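Local coordinates for calcium uptake protein 2, mitochondrial (Homo sapiens, PDB 6LB7) that binds calcium in an EF-hand loop and probably takes part in regulating calcium uptake into mitochondria, at residues I116-F121 / R161-R166; S36-Q41 / E189-Q194; M28-F33 / G80-T85. All coordinates share one frame; numbering follows the deposited sequence.

Interaction 1: I116-F121 / R161-R166. With CA (calcium ion), chain F.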
loop_
_atom_site.group_PDB
_atom_site.type_symbol
_atom_site.label_atom_id
_atom_site.label_comp_id
_atom_site.label_asym_id
_atom_site.label_seq_id
_atom_site.Cartn_x
_atom_site.Cartn_y
_atom_site.Cartn_z
ATOM N N ILE B 116 -22.427 -1.078 -11.350
ATOM C CA ILE B 116 -22.540 0.165 -10.624
ATOM C C ILE B 116 -23.786 0.879 -11.102
ATOM O O ILE B 116 -24.001 1.051 -12.308
ATOM C CB ILE B 116 -21.294 1.036 -10.807
ATOM C CG1 ILE B 116 -20.097 0.377 -10.117
ATOM C CG2 ILE B 116 -21.582 2.424 -10.245
ATOM C CD1 ILE B 116 -18.798 1.077 -10.429
ATOM N N GLU B 117 -24.620 1.277 -10.164
ATOM C CA GLU B 117 -25.826 1.996 -10.514
ATOM C C GLU B 117 -25.675 3.451 -10.108
ATOM O O GLU B 117 -24.847 3.797 -9.256
ATOM C CB GLU B 117 -27.033 1.328 -9.856
ATOM C CG GLU B 117 -26.968 -0.170 -10.089
ATOM C CD GLU B 117 -28.296 -0.883 -9.937
ATOM O OE1 GLU B 117 -29.350 -0.216 -9.866
ATOM O OE2 GLU B 117 -28.277 -2.128 -9.890
ATOM N N LYS B 118 -26.466 4.311 -10.762
ATOM C CA LYS B 118 -26.375 5.739 -10.494
ATOM C C LYS B 118 -26.382 6.015 -8.997
ATOM O O LYS B 118 -25.613 6.851 -8.509
ATOM C CB LYS B 118 -27.515 6.487 -11.193
ATOM C CG LYS B 118 -27.381 8.012 -11.121
ATOM C CD LYS B 118 -28.387 8.704 -12.030
ATOM C CE LYS B 118 -28.270 10.224 -11.918
ATOM N NZ LYS B 118 -29.141 10.939 -12.892
ATOM N N ARG B 119 -27.208 5.275 -8.247
ATOM C CA ARG B 119 -27.318 5.485 -6.803
ATOM C C ARG B 119 -26.005 5.182 -6.095
ATOM O O ARG B 119 -25.644 5.855 -5.121
ATOM C CB ARG B 119 -28.438 4.606 -6.234
ATOM C CG ARG B 119 -28.255 4.216 -4.769
ATOM C CD ARG B 119 -29.305 3.184 -4.297
ATOM N NE ARG B 119 -29.332 2.000 -5.153
ATOM C CZ ARG B 119 -30.216 1.804 -6.126
ATOM N NH1 ARG B 119 -31.148 2.710 -6.365
ATOM N NH2 ARG B 119 -30.165 0.707 -6.867
ATOM N N GLU B 120 -25.275 4.173 -6.569
ATOM C CA GLU B 120 -23.977 3.861 -5.983
ATOM C C GLU B 120 -22.924 4.902 -6.361
ATOM O O GLU B 120 -22.061 5.241 -5.547
ATOM C CB GLU B 120 -23.535 2.475 -6.432
ATOM C CG GLU B 120 -24.414 1.366 -5.833
ATOM C CD GLU B 120 -24.092 0.014 -6.424
ATOM O OE1 GLU B 120 -23.909 -0.060 -7.660
ATOM O OE2 GLU B 120 -24.030 -0.966 -5.655
ATOM N N PHE B 121 -22.962 5.400 -7.597
ATOM C CA PHE B 121 -22.019 6.443 -7.994
ATOM C C PHE B 121 -22.267 7.711 -7.199
ATOM O O PHE B 121 -21.331 8.458 -6.902
ATOM C CB PHE B 121 -22.148 6.708 -9.491
ATOM C CG PHE B 121 -21.010 7.485 -10.086
ATOM C CD1 PHE B 121 -19.746 6.922 -10.184
ATOM C CD2 PHE B 121 -21.214 8.773 -10.575
ATOM C CE1 PHE B 121 -18.694 7.630 -10.758
ATOM C CE2 PHE B 121 -20.165 9.493 -11.147
ATOM C CZ PHE B 121 -18.907 8.917 -11.243
ATOM N N ARG B 161 -23.021 9.201 -19.593
ATOM C CA ARG B 161 -22.269 8.127 -20.228
ATOM C C ARG B 161 -22.464 6.803 -19.496
ATOM O O ARG B 161 -22.609 5.749 -20.124
ATOM C CB ARG B 161 -20.794 8.521 -20.273
ATOM C CG ARG B 161 -19.809 7.436 -20.503
ATOM C CD ARG B 161 -19.855 6.864 -21.858
ATOM N NE ARG B 161 -18.655 6.741 -22.392
ATOM C CZ ARG B 161 -18.163 5.690 -22.678
ATOM N NH1 ARG B 161 -18.759 4.660 -22.473
ATOM N NH2 ARG B 161 -17.064 5.667 -23.157
ATOM N N PHE B 162 -22.516 6.840 -18.166
ATOM C CA PHE B 162 -22.568 5.618 -17.374
ATOM C C PHE B 162 -23.994 5.121 -17.169
ATOM O O PHE B 162 -24.235 3.910 -17.204
ATOM C CB PHE B 162 -21.895 5.834 -16.006
ATOM C CG PHE B 162 -20.393 6.080 -16.086
ATOM C CD1 PHE B 162 -19.653 5.622 -17.173
ATOM C CD2 PHE B 162 -19.729 6.766 -15.071
ATOM C CE1 PHE B 162 -18.279 5.853 -17.257
ATOM C CE2 PHE B 162 -18.346 6.998 -15.143
ATOM C CZ PHE B 162 -17.620 6.541 -16.240
ATOM N N PHE B 163 -24.955 6.027 -16.961
ATOM C CA PHE B 163 -26.276 5.621 -16.497
ATOM C C PHE B 163 -27.467 6.127 -17.315
ATOM O O PHE B 163 -28.604 5.819 -16.951
ATOM C CB PHE B 163 -26.463 6.053 -15.034
ATOM C CG PHE B 163 -25.249 5.807 -14.172
ATOM C CD1 PHE B 163 -24.587 6.858 -13.559
ATOM C CD2 PHE B 163 -24.753 4.523 -14.002
ATOM C CE1 PHE B 163 -23.460 6.624 -12.766
ATOM C CE2 PHE B 163 -23.615 4.287 -13.222
ATOM C CZ PHE B 163 -22.972 5.341 -12.606
ATOM N N GLY B 164 -27.261 6.871 -18.400
ATOM C CA GLY B 164 -28.381 7.484 -19.101
ATOM C C GLY B 164 -29.011 8.597 -18.274
ATOM O O GLY B 164 -28.618 8.873 -17.142
ATOM N N LYS B 165 -30.038 9.228 -18.855
ATOM C CA LYS B 165 -30.490 10.474 -18.237
ATOM C C LYS B 165 -31.298 10.229 -16.965
ATOM O O LYS B 165 -31.145 10.961 -15.978
ATOM C CB LYS B 165 -31.302 11.295 -19.237
ATOM C CG LYS B 165 -30.495 11.827 -20.319
ATOM C CD LYS B 165 -29.786 10.818 -21.119
ATOM C CE LYS B 165 -30.561 9.682 -21.321
ATOM N NZ LYS B 165 -29.859 8.572 -21.909
ATOM N N ARG B 166 -32.081 9.152 -16.876
ATOM C CA ARG B 166 -32.815 8.873 -15.647
ATOM C C ARG B 166 -32.169 7.773 -14.812
ATOM O O ARG B 166 -32.823 7.221 -13.917
ATOM C CB ARG B 166 -34.259 8.480 -15.966
ATOM C CG ARG B 166 -34.903 9.177 -17.032
ATOM C CD ARG B 166 -35.963 10.048 -16.584
ATOM N NE ARG B 166 -36.154 10.957 -17.337
ATOM C CZ ARG B 166 -36.397 11.947 -17.008
ATOM N NH1 ARG B 166 -36.470 12.148 -15.935
ATOM N NH2 ARG B 166 -36.556 12.742 -17.747
HETATM CA CA CA F . -24.224 -2.398 -7.580
HETATM O O HOH W 1 -27.627 10.483 -15.328
HETATM O O HOH W 2 -26.768 -1.848 -7.830
#

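Interaction 2: S36-Q41 / E189-Q194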
loop_
_atom_site.group_PDB
_atom_site.type_symbol
_atom_site.label_atom_id
_atom_site.label_comp_id
_atom_site.label_asym_id
_atom_site.label_seq_id
_atom_site.Cartn_x
_atom_site.Cartn_y
_atom_site.Cartn_z
ATOM N N SER B 36 -6.674 21.270 -16.927
ATOM C CA SER B 36 -6.263 21.220 -15.528
ATOM C C SER B 36 -5.324 20.047 -15.252
ATOM O O SER B 36 -4.543 20.088 -14.293
ATOM C CB SER B 36 -7.499 21.145 -14.628
ATOM O OG SER B 36 -7.974 19.814 -14.503
ATOM N N VAL B 37 -5.365 19.009 -16.078
ATOM C CA VAL B 37 -4.474 17.877 -15.875
ATOM C C VAL B 37 -3.098 18.153 -16.483
ATOM O O VAL B 37 -2.067 17.764 -15.928
ATOM C CB VAL B 37 -5.134 16.612 -16.461
ATOM C CG1 VAL B 37 -4.129 15.495 -16.613
ATOM C CG2 VAL B 37 -6.313 16.176 -15.579
ATOM N N MET B 38 -3.057 18.826 -17.622
ATOM C CA MET B 38 -1.794 19.029 -18.312
ATOM C C MET B 38 -1.035 20.231 -17.778
ATOM O O MET B 38 0.197 20.209 -17.747
ATOM C CB MET B 38 -2.039 19.199 -19.812
ATOM C CG MET B 38 -2.534 17.916 -20.488
ATOM S SD MET B 38 -2.264 18.024 -22.254
ATOM C CE MET B 38 -3.335 19.405 -22.661
ATOM N N PHE B 39 -1.746 21.284 -17.362
ATOM C CA PHE B 39 -1.148 22.578 -17.048
ATOM C C PHE B 39 -1.366 22.951 -15.590
ATOM O O PHE B 39 -2.368 22.581 -14.980
ATOM C CB PHE B 39 -1.723 23.690 -17.935
ATOM C CG PHE B 39 -1.689 23.369 -19.407
ATOM C CD1 PHE B 39 -0.478 23.253 -20.077
ATOM C CD2 PHE B 39 -2.855 23.196 -20.124
ATOM C CE1 PHE B 39 -0.442 22.952 -21.428
ATOM C CE2 PHE B 39 -2.821 22.889 -21.476
ATOM C CZ PHE B 39 -1.619 22.769 -22.130
ATOM N N GLU B 40 -0.472 23.777 -15.065
ATOM C CA GLU B 40 -0.672 24.287 -13.695
ATOM C C GLU B 40 -1.568 25.506 -13.827
ATOM O O GLU B 40 -2.447 25.623 -13.024
ATOM C CB GLU B 40 0.640 24.670 -13.044
ATOM C CG GLU B 40 1.618 23.545 -13.054
ATOM C CD GLU B 40 2.747 23.806 -12.090
ATOM O OE1 GLU B 40 2.463 23.846 -10.897
ATOM O OE2 GLU B 40 3.887 23.973 -12.555
ATOM N N GLN B 41 -1.380 26.297 -14.884
ATOM C CA GLN B 41 -2.193 27.514 -15.091
ATOM C C GLN B 41 -2.681 27.636 -16.530
ATOM O O GLN B 41 -2.002 27.195 -17.432
ATOM C CB GLN B 41 -1.391 28.769 -14.766
ATOM C CG GLN B 41 -1.307 29.044 -13.282
ATOM C CD GLN B 41 -1.330 30.519 -12.985
ATOM O OE1 GLN B 41 -1.383 31.351 -13.883
ATOM N NE2 GLN B 41 -1.251 30.841 -11.705
ATOM N N GLU B 189 -1.884 10.461 -24.819
ATOM C CA GLU B 189 -1.789 10.900 -26.210
ATOM C C GLU B 189 -1.809 12.416 -26.303
ATOM O O GLU B 189 -1.113 13.011 -27.133
ATOM C CB GLU B 189 -2.932 10.291 -27.037
ATOM C CG GLU B 189 -2.769 8.786 -27.261
ATOM C CD GLU B 189 -3.918 8.153 -28.017
ATOM O OE1 GLU B 189 -4.906 8.843 -28.320
ATOM O OE2 GLU B 189 -3.817 6.944 -28.297
ATOM N N MET B 190 -2.600 13.065 -25.460
ATOM C CA MET B 190 -2.667 14.519 -25.533
ATOM C C MET B 190 -1.364 15.155 -25.065
ATOM O O MET B 190 -0.851 16.083 -25.699
ATOM C CB MET B 190 -3.843 15.002 -24.708
ATOM C CG MET B 190 -4.114 16.449 -24.848
ATOM S SD MET B 190 -5.732 16.785 -24.142
ATOM C CE MET B 190 -6.090 18.318 -24.977
ATOM N N GLU B 191 -0.806 14.662 -23.954
ATOM C CA GLU B 191 0.482 15.174 -23.497
ATOM C C GLU B 191 1.590 14.866 -24.499
ATOM O O GLU B 191 2.475 15.694 -24.723
ATOM C CB GLU B 191 0.822 14.600 -22.119
ATOM C CG GLU B 191 -0.092 15.161 -21.031
ATOM C CD GLU B 191 0.382 14.844 -19.630
ATOM O OE1 GLU B 191 0.965 13.751 -19.412
ATOM O OE2 GLU B 191 0.186 15.708 -18.747
ATOM N N PHE B 192 1.557 13.694 -25.122
ATOM C CA PHE B 192 2.571 13.392 -26.126
ATOM C C PHE B 192 2.621 14.470 -27.203
ATOM O O PHE B 192 3.686 14.996 -27.513
ATOM C CB PHE B 192 2.301 12.045 -26.776
ATOM C CG PHE B 192 3.339 11.664 -27.803
ATOM C CD1 PHE B 192 3.149 11.956 -29.150
ATOM C CD2 PHE B 192 4.514 11.033 -27.410
ATOM C CE1 PHE B 192 4.114 11.609 -30.091
ATOM C CE2 PHE B 192 5.468 10.675 -28.337
ATOM C CZ PHE B 192 5.273 10.963 -29.681
ATOM N N LEU B 193 1.471 14.803 -27.799
ATOM C CA LEU B 193 1.489 15.801 -28.866
ATOM C C LEU B 193 1.754 17.201 -28.335
ATOM O O LEU B 193 2.365 18.020 -29.032
ATOM C CB LEU B 193 0.185 15.763 -29.641
ATOM C CG LEU B 193 0.248 14.588 -30.619
ATOM C CD1 LEU B 193 -1.147 14.249 -31.125
ATOM C CD2 LEU B 193 1.225 14.899 -31.770
ATOM N N GLN B 194 1.306 17.490 -27.112
ATOM C CA GLN B 194 1.612 18.781 -26.505
ATOM C C GLN B 194 3.122 18.988 -26.399
ATOM O O GLN B 194 3.656 20.031 -26.790
ATOM C CB GLN B 194 0.934 18.863 -25.123
ATOM C CG GLN B 194 1.092 20.153 -24.387
ATOM C CD GLN B 194 0.558 21.330 -25.134
ATOM O OE1 GLN B 194 -0.313 21.247 -25.846
ATOM N NE2 GLN B 194 1.101 22.424 -24.978
HETATM O O HOH W 3 1.994 18.016 -18.503
#

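Interaction 3: M28-F33 / G80-T85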
loop_
_atom_site.group_PDB
_atom_site.type_symbol
_atom_site.label_atom_id
_atom_site.label_comp_id
_atom_site.label_asym_id
_atom_site.label_seq_id
_atom_site.Cartn_x
_atom_site.Cartn_y
_atom_site.Cartn_z
ATOM N N MET B 28 -16.543 21.984 -14.603
ATOM C CA MET B 28 -15.638 21.922 -15.737
ATOM C C MET B 28 -16.346 21.366 -16.965
ATOM O O MET B 28 -17.189 20.477 -16.860
ATOM C CB MET B 28 -14.453 21.020 -15.409
ATOM C CG MET B 28 -13.491 21.561 -14.409
ATOM S SD MET B 28 -12.289 20.244 -14.075
ATOM C CE MET B 28 -10.930 21.222 -13.450
ATOM N N THR B 29 -15.978 21.880 -18.140
ATOM C CA THR B 29 -16.186 21.107 -19.354
ATOM C C THR B 29 -15.075 20.076 -19.493
ATOM O O THR B 29 -14.046 20.172 -18.823
ATOM C CB THR B 29 -16.173 22.005 -20.587
ATOM O OG1 THR B 29 -14.879 22.622 -20.709
ATOM C CG2 THR B 29 -17.297 23.081 -20.510
ATOM N N PRO B 30 -15.248 19.080 -20.365
ATOM C CA PRO B 30 -14.130 18.149 -20.630
ATOM C C PRO B 30 -12.856 18.860 -21.075
ATOM O O PRO B 30 -11.752 18.459 -20.688
ATOM C CB PRO B 30 -14.694 17.232 -21.722
ATOM C CG PRO B 30 -16.193 17.222 -21.425
ATOM C CD PRO B 30 -16.515 18.634 -20.975
ATOM N N ARG B 31 -12.990 19.936 -21.850
ATOM C CA ARG B 31 -11.841 20.758 -22.215
ATOM C C ARG B 31 -11.154 21.322 -20.973
ATOM O O ARG B 31 -9.923 21.222 -20.833
ATOM C CB ARG B 31 -12.284 21.891 -23.148
ATOM C CG ARG B 31 -11.156 22.819 -23.650
ATOM C CD ARG B 31 -11.704 23.793 -24.693
ATOM N NE ARG B 31 -10.672 24.586 -25.348
ATOM C CZ ARG B 31 -10.119 25.666 -24.803
ATOM N NH1 ARG B 31 -10.509 26.065 -23.601
ATOM N NH2 ARG B 31 -9.179 26.347 -25.456
ATOM N N ASP B 32 -11.936 21.928 -20.065
ATOM C CA ASP B 32 -11.398 22.415 -18.795
ATOM C C ASP B 32 -10.624 21.330 -18.069
ATOM O O ASP B 32 -9.540 21.573 -17.522
ATOM C CB ASP B 32 -12.519 22.887 -17.862
ATOM C CG ASP B 32 -13.229 24.133 -18.341
ATOM O OD1 ASP B 32 -12.682 24.882 -19.177
ATOM O OD2 ASP B 32 -14.348 24.371 -17.830
ATOM N N PHE B 33 -11.234 20.150 -17.956
ATOM C CA PHE B 33 -10.620 19.058 -17.216
ATOM C C PHE B 33 -9.274 18.683 -17.819
ATOM O O PHE B 33 -8.269 18.565 -17.105
ATOM C CB PHE B 33 -11.549 17.840 -17.200
ATOM C CG PHE B 33 -10.889 16.611 -16.665
ATOM C CD1 PHE B 33 -10.581 16.510 -15.322
ATOM C CD2 PHE B 33 -10.548 15.576 -17.509
ATOM C CE1 PHE B 33 -9.964 15.381 -14.830
ATOM C CE2 PHE B 33 -9.916 14.457 -17.024
ATOM C CZ PHE B 33 -9.623 14.360 -15.691
ATOM N N GLY B 80 -19.860 19.608 -22.424
ATOM C CA GLY B 80 -20.072 18.680 -21.331
ATOM C C GLY B 80 -19.943 19.367 -19.998
ATOM O O GLY B 80 -19.669 20.567 -19.899
ATOM N N LEU B 81 -20.107 18.567 -18.959
ATOM C CA LEU B 81 -20.094 19.145 -17.634
ATOM C C LEU B 81 -19.601 18.075 -16.678
ATOM O O LEU B 81 -20.068 16.932 -16.727
ATOM C CB LEU B 81 -21.505 19.658 -17.299
ATOM C CG LEU B 81 -21.758 20.554 -16.133
ATOM C CD1 LEU B 81 -23.142 20.878 -16.040
ATOM C CD2 LEU B 81 -21.419 19.820 -14.964
ATOM N N ILE B 82 -18.694 18.514 -15.805
ATOM C CA ILE B 82 -17.996 17.647 -14.866
ATOM C C ILE B 82 -18.000 18.344 -13.516
ATOM O O ILE B 82 -17.531 19.485 -13.400
ATOM C CB ILE B 82 -16.555 17.347 -15.312
ATOM C CG1 ILE B 82 -16.523 16.646 -16.679
ATOM C CG2 ILE B 82 -15.827 16.537 -14.238
ATOM C CD1 ILE B 82 -15.098 16.525 -17.274
ATOM N N SER B 83 -18.537 17.674 -12.502
ATOM C CA SER B 83 -18.656 18.276 -11.181
ATOM C C SER B 83 -17.351 18.112 -10.414
ATOM O O SER B 83 -16.466 17.345 -10.807
ATOM C CB SER B 83 -19.795 17.627 -10.395
ATOM O OG SER B 83 -19.426 16.304 -10.027
ATOM N N TYR B 84 -17.251 18.829 -9.287
ATOM C CA TYR B 84 -16.062 18.732 -8.436
ATOM C C TYR B 84 -15.827 17.296 -7.975
ATOM O O TYR B 84 -14.693 16.801 -7.989
ATOM C CB TYR B 84 -16.197 19.666 -7.224
ATOM C CG TYR B 84 -15.018 19.571 -6.292
ATOM C CD1 TYR B 84 -13.743 19.878 -6.742
ATOM C CD2 TYR B 84 -15.166 19.156 -4.973
ATOM C CE1 TYR B 84 -12.644 19.791 -5.916
ATOM C CE2 TYR B 84 -14.056 19.066 -4.126
ATOM C CZ TYR B 84 -12.799 19.390 -4.613
ATOM O OH TYR B 84 -11.669 19.314 -3.819
ATOM N N THR B 85 -16.894 16.621 -7.546
ATOM C CA THR B 85 -16.833 15.209 -7.169
ATOM C C THR B 85 -16.238 14.363 -8.287
ATOM O O THR B 85 -15.341 13.533 -8.069
ATOM C CB THR B 85 -18.248 14.712 -6.841
ATOM O OG1 THR B 85 -18.735 15.367 -5.657
ATOM C CG2 THR B 85 -18.267 13.208 -6.646
#

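Interaction 1: I116-F121 / R161-R166
Apolar packing between 116-121 and 161-166 centres on Phe163, whose ring lies between two neighbours: Lys118 CA is 3.7 Å from the ring centroid, close to the normal of one face, while CB of Phe162 sits over the opposite face. Around its rim, Ile116 O approaches CE2 to 3.4 Å, and Ile116 CG2 lies beside CZ. Phe121 CB presses on Phe163 CZ at 3.5 Å.

The aromatic contacts differ in character. With CG anti to its backbone N (chi1 -165°), the Phe121 ring swings to where the edge of Phe162 meets its face, the planes 82° apart and centroids at 5.9 Å, whereas Phe121 and Phe163 are set obliquely. An alanine in place of Phe163 would probably open a gap under Lys118 CA and take away the ring against which Phe121 CB packs.

Polar links run through water and metal. The extended Lys118 side chain carries NZ to a water, 2.9 Å away, which donates in turn to Gly164 O at 2.6 Å; Gly164 has positive phi, where the helix ends. Glu120 binds the calcium ion with both OE1 and OE2, each 2.4 Å from the metal. Its OE1 also accepts a hydrogen bond from Glu117 N, on the anti side of the carboxylate, so the helix start and the metal ligand are coupled.

Asp109, Asp111, Asn113, the backbone O of Met115 and a water complete the site. Ile116 pairs by backbone with Leu171, as in the short beta link between paired EF-hand loops, and the Phe163 packing probably joins the two hands beside it.

Interaction 2: S36-Q41 / E189-Q194
Glu191 OE2, beside Met38 in this contact, is gripped by several groups at once. A water donates to it at 2.9 Å and also donates to Met38 O, bridging the end of helix 30-38 to helix 173-196, while Arg318 and Arg321 both form salt bridges to the same oxygen. Arg321 additionally binds Val37 O, so one guanidinium ties both segments together. The other oxygen, OE1, is held by Trp210 NE1. With both oxygens bonded and two arginines close by, the carboxylate is fixed in rotation and is likely to stay ionised although buried.

The stem of this acid is apolar packing surface. Glu191 CG lies 3.7 Å from Met38 CG, the two side chains sliding past each other in opposite directions.

Met38 packs against helix 173-196. Its chain bends at the last torsion (chi3 -64°), which turns the methyl toward Met190; SD stands 3.6 Å from Met190 CG, and CE is 3.8 Å from Met190 CE. Met190 runs extended and crosses Met38 at about a right angle.

Farther along, Phe39 and Gln194 meet tip to tip. Gln194 NE2 lies in the plane of the Phe39 ring, at its edge, 3.9 Å from CE1, and ring and amide planes are 88° apart. Met38 CB rests over one face of that same ring, linking the aromatic contact to the methionine pair.

This is helix-helix packing in a largely helical fold: the C-terminal end of the short helix 30-38 butts against the long helix 173-196, with a buried, arginine-held glutamate beside a methionine contact.

Interaction 3: M28-F33 / G80-T85
Met28 and Ile82 form a single antiparallel bridge, a hydrogen-bonded pair. Met28 N donates to Ile82 O at 2.9 Å; the return bond, from Ile82 N to Met28 O, is short at 2.7 Å but weak, since the angle at hydrogen is only 129°. Two CA-H...O contacts extend the backbone approach: Leu81 CA lies 3.3 Å from Met28 O, and Thr29 CA faces Gly80 O. A lone bridge between two loops, each running into a capped helix, is consistent with the link between paired EF-hand loops.

Ile82 reaches from the bridge to the first turn of helix 30-38. With CG1 anti to the carbonyl carbon (chi1 -60°), CD1 is carried to 3.8 Å from Phe33 CB and 3.9 Å from Pro30 CA. Pro30 also packs on the other segment by its CD, 3.6 Å from Gly80 CA. A side chain on Gly80 would run into this proline ring, so the close backbone passage depends on the glycine.

What positions the first shell is the start of helix 30-38. Thr29 is its N-cap and forms a capping box with Asp32: Asp32 N donates nearly straight to Thr29 OG1 (3.1 Å, 171°), and Thr29 N donates to Asp32 OD2 at 3.0 Å, meeting it from above the carboxylate plane. Both acceptors have further partners, OG1 hydrogen-bonding with Asp78 and OD2 with Ser19, which fixes the cap against neighbouring loops.

In 80-85, Ser83 caps helix 84-94. Phe73 of helix 72-76 packs on Pro30 and Ile82, and Tyr87 of helix 84-94 meets both Met28 and Phe33. The bridge thus lies where strand 25-27 gives way to helix 30-38, between that helix and the first turn of helix 84-94.

Interactions 2 and 3 share helix 30-38: interaction 3 holds its N-terminal start and interaction 2 its C-terminal end. Their centres are about 15 Å apart, and they touch where Ser36 OG meets Met28 CE at 3.4 Å. Along the chain the two cross, since 80-85 falls between 36-41 and 189-194. Interaction 1 opens after interaction 3 has closed and is nested inside the loop closed by interaction 2; its centre lies about 17 Å from that of interaction 3 and about 29 Å from that of interaction 2. Helix 173-196 follows strand 171-172, which pairs with 115-116 beside the calcium loop, and reaches interaction 2.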